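Local structure of heat shock protein, putative (Plasmodium falciparum, 1Y6Z) at residues P91-F96 with K131-M136. The protein is a putative Hsp90-family heat shock protein, represented here by its middle domain, and as a whole probably works as an ATP-dependent protein-folding chaperone. Sequence-based numbering, arbitrary orientation.
Sequences PRWLTF and KSISMM
Leu94 and Ser132 bring the two backbones nearest, their CA atoms 8.3 Å apart, just after the short 3-10 turn at Arg92 and Trp93, beside the second half of helix 121-141. Van der Waals and sulfur-aromatic contacts bridge the gap, and Trp93 covers the largest share. Its indole presents the far edge of the six-membered ring to the helix: Trp93 CH2 meets Met136 CE at 3.5 Å, with CE lying in the ring plane. At the same edge, Met136 SD lies 5.4 Å from the centroid of the Trp93 six-membered ring and 86° off its normal, an edge-on Met-aromatic contact. Met136 is modelled in two conformers, and these contacts describe one of them; in it the chain bends at its last torsion (chi3 -66°), with CE touching both CZ3 and CH2 of Trp93. Ile133 comes to the same corner at about a right angle to the indole, its CG1 4.1 Å from Trp93 CH2. In this Hsp90 middle domain the contact lies in the core, joining the loop between strands 80-83 and 98-103 of the mixed sheet to helix 121-141; helix 145-164 adds Phe150 and Leu158 against Met136. Back on the loop, Leu94 covers one face of the indole, its CG 3.5 Å above the Trp93 ring plane, while Leu94 CD2 reaches across to Ser132 CB at 4.0 Å. Ser132 OG is hydrogen-bonded to Ile128 O one turn back in the same helix. Trp93 NE1 is hydrogen-bonded to Asp165 OD2, on the ring's far side from CH2 and CZ3.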
# COMPACT_ATOMS: atom_id res chain seq x y z
N PRO B 91 -2.17 -9.36 14.97
CA PRO B 91 -3.45 -9.97 14.57
C PRO B 91 -3.28 -11.46 14.38
O PRO B 91 -2.26 -11.89 13.88
CB PRO B 91 -3.74 -9.31 13.24
CG PRO B 91 -3.16 -7.90 13.47
CD PRO B 91 -1.82 -8.21 14.13
N ARG B 92 -4.23 -12.25 14.82
CA ARG B 92 -3.97 -13.69 14.76
C ARG B 92 -4.00 -14.24 13.34
O ARG B 92 -3.50 -15.36 13.09
CB ARG B 92 -4.97 -14.46 15.63
CG ARG B 92 -6.37 -14.58 15.02
CD ARG B 92 -7.29 -15.44 15.95
NE ARG B 92 -8.61 -15.63 15.34
CZ ARG B 92 -9.50 -16.55 15.74
NH1 ARG B 92 -9.25 -17.33 16.78
NH2 ARG B 92 -10.66 -16.66 15.13
N TRP B 93 -4.53 -13.47 12.39
CA TRP B 93 -4.48 -13.98 11.02
C TRP B 93 -3.01 -14.10 10.53
O TRP B 93 -2.75 -14.83 9.60
CB TRP B 93 -5.33 -13.18 10.05
CG TRP B 93 -4.80 -11.87 9.71
CD1 TRP B 93 -5.00 -10.73 10.41
CD2 TRP B 93 -3.92 -11.53 8.60
NE1 TRP B 93 -4.30 -9.70 9.83
CE2 TRP B 93 -3.69 -10.15 8.68
CE3 TRP B 93 -3.38 -12.27 7.51
CZ2 TRP B 93 -2.87 -9.46 7.73
CZ3 TRP B 93 -2.60 -11.58 6.54
CH2 TRP B 93 -2.34 -10.20 6.68
N LEU B 94 -2.08 -13.44 11.20
CA LEU B 94 -0.65 -13.52 10.88
C LEU B 94 0.17 -14.51 11.70
O LEU B 94 1.40 -14.46 11.65
CB LEU B 94 -0.01 -12.14 11.06
CG LEU B 94 -0.44 -11.24 9.90
CD1 LEU B 94 -0.12 -9.85 10.36
CD2 LEU B 94 0.34 -11.64 8.59
N THR B 95 -0.52 -15.40 12.41
CA THR B 95 0.09 -16.44 13.26
C THR B 95 1.04 -17.34 12.47
O THR B 95 1.93 -17.95 13.04
CB THR B 95 -0.98 -17.33 13.97
OG1 THR B 95 -0.35 -18.20 14.96
CG2 THR B 95 -1.77 -18.18 12.99
N PHE B 96 0.83 -17.44 11.16
CA PHE B 96 1.68 -18.34 10.31
C PHE B 96 3.06 -17.76 10.05
O PHE B 96 3.95 -18.48 9.66
CB PHE B 96 1.00 -18.72 8.99
CG PHE B 96 0.80 -17.55 8.05
CD1 PHE B 96 -0.36 -16.80 8.09
CD2 PHE B 96 1.82 -17.17 7.15
CE1 PHE B 96 -0.59 -15.72 7.21
CE2 PHE B 96 1.62 -16.03 6.29
CZ PHE B 96 0.42 -15.34 6.32
N LYS B 131 4.70 -4.53 6.86
CA LYS B 131 5.78 -5.19 6.12
C LYS B 131 5.27 -6.55 5.62
O LYS B 131 5.65 -6.98 4.53
CB LYS B 131 7.05 -5.39 6.98
CG LYS B 131 7.84 -4.10 7.18
CD LYS B 131 8.63 -3.76 5.97
CE LYS B 131 9.41 -2.47 6.24
NZ LYS B 131 9.98 -1.94 4.99
N SER B 132 4.43 -7.20 6.42
CA SER B 132 3.90 -8.55 6.07
C SER B 132 2.96 -8.43 4.85
O SER B 132 3.05 -9.20 3.95
CB SER B 132 3.11 -9.14 7.25
OG SER B 132 3.98 -9.37 8.33
N ILE B 133 2.06 -7.43 4.85
CA ILE B 133 1.21 -7.21 3.68
C ILE B 133 1.99 -6.87 2.39
O ILE B 133 1.72 -7.44 1.34
CB ILE B 133 0.07 -6.18 4.00
CG1 ILE B 133 -0.80 -6.74 5.13
CG2 ILE B 133 -0.72 -5.82 2.70
CD1 ILE B 133 -1.88 -5.77 5.78
N SER B 134 3.01 -6.00 2.48
CA SER B 134 3.80 -5.60 1.36
C SER B 134 4.61 -6.79 0.81
O SER B 134 4.71 -6.96 -0.43
CB SER B 134 4.65 -4.34 1.72
OG SER B 134 5.63 -4.07 0.72
N MET B 135 5.13 -7.64 1.72
CA MET B 135 5.80 -8.90 1.37
C MET B 135 4.86 -9.79 0.52
O MET B 135 5.28 -10.30 -0.51
CB MET B 135 6.31 -9.67 2.63
CG MET B 135 6.91 -11.11 2.34
SD MET B 135 7.90 -11.82 3.72
CE MET B 135 6.76 -11.45 5.02
N MET B 136 3.62 -10.01 0.99
CA MET B 136 2.61 -10.82 0.25
C MET B 136 2.31 -10.16 -1.07
O MET B 136 2.29 -10.81 -2.13
CB MET B 136 1.29 -10.97 1.04
CG MET B 136 1.36 -11.89 2.28
SD MET B 136 -0.13 -11.97 3.31
CE MET B 136 -0.17 -10.32 3.91